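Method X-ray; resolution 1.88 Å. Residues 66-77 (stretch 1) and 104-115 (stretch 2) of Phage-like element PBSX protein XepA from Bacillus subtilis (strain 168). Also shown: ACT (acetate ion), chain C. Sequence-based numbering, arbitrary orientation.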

# COMPACT_ATOMS: atom_id res chain seq x y z
N LEU E 66 20.77 21.96 -11.45
CA LEU E 66 19.53 22.03 -12.20
C LEU E 66 18.35 22.14 -11.22
O LEU E 66 17.95 21.14 -10.64
CB LEU E 66 19.40 20.88 -13.21
CG LEU E 66 18.58 21.36 -14.40
CD1 LEU E 66 19.25 21.28 -15.73
CD2 LEU E 66 17.11 21.01 -14.27
N ILE E 67 17.81 23.35 -11.08
CA ILE E 67 16.75 23.61 -10.11
C ILE E 67 15.49 22.87 -10.52
O ILE E 67 15.00 23.05 -11.64
CB ILE E 67 16.50 25.13 -9.94
CG1 ILE E 67 17.77 25.91 -9.56
CG2 ILE E 67 15.39 25.36 -8.92
CD1 ILE E 67 18.53 25.32 -8.38
N SER E 68 14.93 22.06 -9.60
CA SER E 68 13.73 21.28 -9.87
C SER E 68 12.50 21.85 -9.15
O SER E 68 11.38 21.58 -9.56
CB SER E 68 13.96 19.83 -9.49
OG SER E 68 14.20 19.78 -8.09
N LYS E 69 12.71 22.59 -8.05
CA LYS E 69 11.59 22.97 -7.19
C LYS E 69 11.95 24.20 -6.37
O LYS E 69 13.14 24.53 -6.20
CB LYS E 69 11.21 21.82 -6.22
CG LYS E 69 12.32 21.38 -5.28
CD LYS E 69 11.90 20.20 -4.37
CE LYS E 69 12.97 19.84 -3.37
NZ LYS E 69 12.64 18.62 -2.59
N VAL E 70 10.93 24.88 -5.86
CA VAL E 70 11.13 26.13 -5.16
C VAL E 70 10.10 26.24 -4.05
O VAL E 70 8.99 25.71 -4.17
CB VAL E 70 11.09 27.34 -6.13
CG1 VAL E 70 9.72 27.55 -6.76
CG2 VAL E 70 11.56 28.63 -5.45
N LYS E 71 10.49 26.92 -2.97
CA LYS E 71 9.58 27.13 -1.85
C LYS E 71 9.86 28.51 -1.28
O LYS E 71 11.02 28.94 -1.27
CB LYS E 71 9.78 26.05 -0.78
CG LYS E 71 8.80 26.12 0.38
CD LYS E 71 8.90 24.92 1.30
CE LYS E 71 7.84 24.97 2.38
NZ LYS E 71 7.96 23.84 3.29
N GLY E 72 8.81 29.17 -0.78
CA GLY E 72 8.96 30.52 -0.26
C GLY E 72 8.38 30.70 1.14
O GLY E 72 7.46 29.97 1.54
N TRP E 73 8.93 31.68 1.87
CA TRP E 73 8.40 32.12 3.15
C TRP E 73 8.34 33.64 3.14
O TRP E 73 9.30 34.29 2.75
CB TRP E 73 9.31 31.69 4.30
CG TRP E 73 9.38 30.21 4.51
CD1 TRP E 73 8.71 29.47 5.45
CD2 TRP E 73 10.18 29.28 3.76
NE1 TRP E 73 9.06 28.15 5.35
CE2 TRP E 73 9.96 28.00 4.32
CE3 TRP E 73 11.08 29.41 2.70
CZ2 TRP E 73 10.59 26.85 3.84
CZ3 TRP E 73 11.71 28.28 2.23
CH2 TRP E 73 11.47 27.02 2.79
N ALA E 74 7.21 34.18 3.60
CA ALA E 74 7.00 35.62 3.67
C ALA E 74 6.55 35.99 5.08
O ALA E 74 5.73 35.31 5.70
CB ALA E 74 5.97 36.04 2.66
N TYR E 75 7.13 37.09 5.59
CA TYR E 75 6.68 37.67 6.84
C TYR E 75 6.60 39.18 6.64
O TYR E 75 7.57 39.80 6.21
CB TYR E 75 7.67 37.33 7.95
CG TYR E 75 7.23 37.83 9.30
CD1 TYR E 75 7.50 39.12 9.72
CD2 TYR E 75 6.49 37.01 10.13
CE1 TYR E 75 7.06 39.57 10.97
CE2 TYR E 75 6.06 37.42 11.38
CZ TYR E 75 6.34 38.71 11.80
OH TYR E 75 5.90 39.09 13.04
N ALA E 76 5.44 39.77 6.96
CA ALA E 76 5.23 41.21 6.88
C ALA E 76 4.26 41.64 7.97
O ALA E 76 3.42 40.86 8.43
CB ALA E 76 4.70 41.59 5.50
N ASP E 77 4.36 42.92 8.36
CA ASP E 77 3.52 43.44 9.43
C ASP E 77 2.13 43.81 8.90
O ASP E 77 1.24 44.11 9.68
CB ASP E 77 4.21 44.55 10.22
CG ASP E 77 4.30 45.84 9.45
OD1 ASP E 77 4.65 45.80 8.25
OD2 ASP E 77 4.00 46.88 10.05
N GLY E 104 1.67 39.87 10.24
CA GLY E 104 2.40 39.33 11.39
C GLY E 104 2.34 37.80 11.54
O GLY E 104 2.52 37.28 12.64
N VAL E 105 2.11 37.08 10.43
CA VAL E 105 2.03 35.62 10.45
C VAL E 105 3.01 35.08 9.41
O VAL E 105 2.83 35.32 8.20
CB VAL E 105 0.59 35.17 10.14
CG1 VAL E 105 0.50 33.65 9.98
CG2 VAL E 105 -0.41 35.66 11.21
N LEU E 106 4.05 34.35 9.84
CA LEU E 106 4.93 33.72 8.87
C LEU E 106 4.09 32.80 7.99
O LEU E 106 3.31 31.99 8.48
CB LEU E 106 6.07 32.94 9.54
CG LEU E 106 6.98 32.18 8.56
CD1 LEU E 106 7.78 33.15 7.70
CD2 LEU E 106 7.91 31.24 9.31
N THR E 107 4.26 32.95 6.68
CA THR E 107 3.48 32.20 5.70
C THR E 107 4.41 31.52 4.70
O THR E 107 5.26 32.19 4.10
CB THR E 107 2.52 33.16 4.97
OG1 THR E 107 1.78 33.86 5.97
CG2 THR E 107 1.58 32.45 4.03
N ALA E 108 4.22 30.21 4.52
CA ALA E 108 5.05 29.40 3.63
C ALA E 108 4.20 28.94 2.44
O ALA E 108 3.02 28.65 2.61
CB ALA E 108 5.58 28.21 4.40
N THR E 109 4.81 28.85 1.25
CA THR E 109 4.20 28.11 0.15
C THR E 109 4.45 26.62 0.36
O THR E 109 5.17 26.24 1.27
CB THR E 109 4.78 28.58 -1.19
OG1 THR E 109 6.11 28.06 -1.32
CG2 THR E 109 4.83 30.09 -1.31
N ASP E 110 3.88 25.78 -0.50
CA ASP E 110 4.35 24.41 -0.64
C ASP E 110 5.63 24.40 -1.48
O ASP E 110 5.97 25.40 -2.10
CB ASP E 110 3.30 23.58 -1.37
CG ASP E 110 2.07 23.31 -0.52
OD1 ASP E 110 2.13 23.53 0.70
OD2 ASP E 110 1.07 22.85 -1.09
N TRP E 111 6.31 23.24 -1.52
CA TRP E 111 7.28 23.02 -2.57
C TRP E 111 6.54 23.03 -3.90
O TRP E 111 5.56 22.29 -4.06
CB TRP E 111 8.02 21.67 -2.37
CG TRP E 111 9.07 21.77 -1.31
CD1 TRP E 111 9.00 21.30 -0.02
CD2 TRP E 111 10.34 22.45 -1.44
NE1 TRP E 111 10.16 21.62 0.65
CE2 TRP E 111 11.00 22.32 -0.19
CE3 TRP E 111 10.96 23.17 -2.47
CZ2 TRP E 111 12.27 22.87 0.03
CZ3 TRP E 111 12.22 23.71 -2.25
CH2 TRP E 111 12.87 23.56 -1.02
N VAL E 112 7.00 23.87 -4.83
CA VAL E 112 6.45 23.92 -6.17
C VAL E 112 7.47 23.31 -7.12
O VAL E 112 8.61 23.77 -7.17
CB VAL E 112 6.13 25.38 -6.55
CG1 VAL E 112 5.82 25.53 -8.04
CG2 VAL E 112 5.01 25.94 -5.69
N TYR E 113 7.06 22.25 -7.83
CA TYR E 113 7.92 21.56 -8.78
C TYR E 113 7.79 22.30 -10.11
O TYR E 113 6.67 22.48 -10.60
CB TYR E 113 7.58 20.07 -8.85
CG TYR E 113 8.04 19.33 -7.62
CD1 TYR E 113 7.35 19.45 -6.42
CD2 TYR E 113 9.22 18.59 -7.63
CE1 TYR E 113 7.78 18.80 -5.26
CE2 TYR E 113 9.66 17.94 -6.48
CZ TYR E 113 8.94 18.04 -5.30
OH TYR E 113 9.38 17.42 -4.18
N LEU E 114 8.93 22.72 -10.67
CA LEU E 114 8.94 23.67 -11.77
C LEU E 114 8.91 22.92 -13.10
O LEU E 114 9.39 21.79 -13.19
CB LEU E 114 10.22 24.50 -11.64
CG LEU E 114 10.28 25.36 -10.37
CD1 LEU E 114 11.67 25.96 -10.23
CD2 LEU E 114 9.19 26.46 -10.40
N SER E 115 8.39 23.59 -14.14
CA SER E 115 8.41 22.99 -15.47
C SER E 115 8.96 23.92 -16.55
O SER E 115 9.63 23.44 -17.45
CB SER E 115 7.09 22.38 -15.86
OG SER E 115 6.04 23.18 -15.37
C ACT C . 5.49 21.06 1.44
O ACT C . 6.02 20.07 1.97
OXT ACT C . 5.11 21.04 0.25
CH3 ACT C . 5.35 22.25 2.33
O HOH W 1 10.72 20.04 -11.53
O HOH W 2 10.12 18.33 -1.88
O HOH W 3 3.42 38.07 7.51

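Residues 66-77 and 104-115 run antiparallel and are joined chiefly by backbone hydrogen bonds, which form two short ladders. In the first, Val70 and Val112 make a reciprocal pair: Val70 N donates to Val112 O (2.9 Å) and Val112 N to Val70 O (2.8 Å). The ladder is extended by Leu114 N, which donates to Ser68 O over 2.9 Å in an almost linear bond. In the second, Ala74 N donates to Thr107 O (2.8 Å) and Thr107 N to Ala74 O (2.9 Å), while beyond them Gly104 N reaches Ala76 O at 2.7 Å. Gly104 has a positive phi of 65°, a conformation that favours glycine.

The register shifts by one residue between the ladders, and Thr109 bridges this break. Its amide N donates to Gly72 O (2.9 Å), but the return bond, from Gly72 N, goes to the side-chain oxygen Thr109 OG1 (3.0 Å) instead of a backbone carbonyl. With chi1 in the p rotamer, the same hydroxyl donates to Asp110 O (2.8 Å between Thr109 OG1 and Asp110 O). A threonine suits this place because its hydroxyl can accept from the facing stretch and donate to the next carbonyl of its own stretch. Between the amide bonds, short CA-H...O contacts fill in the pairing, such as Lys69 CA to Val112 O at 3.1 Å and Ala108 CA to Gly72 O at 3.2 Å.

Water supplements the direct bonds. Water 1 donates to both Ser68 O and Leu114 O, linking the two stretches at one end; toward the other, water 3 accepts from Ala76 N and its O lies 2.9 Å from Val105 O. Water 2 joins two side chains, accepting from Lys69 NZ (2.6 Å from its O) and donating to Tyr113 OH (also 2.6 Å from its O).

The most heavily covered residue is Trp111, whose indole lies between two lysines. Lys71 CB sits 3.6 Å from the centroid of the Trp111 six-membered ring on one face; over the opposite face, Lys69 CE lies 4.1 Å from that centroid and Lys69 NZ 4.7 Å, the latter a cation-pi interaction. Lys69 has chi1 in p and is otherwise extended, so its long aliphatic chain can lie along the indole while its charged end donates to water 2 and is also hydrogen-bonded elsewhere in the structure. Its CB also packs over the face of Tyr113, 4.2 Å from the ring centroid. An acetate ion, probably from the crystallisation liquor, accepts a hydrogen bond from Trp111 N at its OXT (3.1 Å).

On the face carrying Val70 and Val112, the packing is aliphatic: Val70 CG1 lies 3.8 Å from Leu114 CD2, and Ile67 CG2 lies 4.0 Å from Leu114 CD1. Along the second ladder, the small Ala108 lets its CB approach Trp73 CD1 to 3.5 Å, and Leu106 CD1 packs 4.0 Å from Trp73 CB. The Tyr75 ring closes this end, with Leu106 N at its edge, 3.6 Å from Tyr75 CD2. Together the two stretches bury 1066 Å², counting both sides.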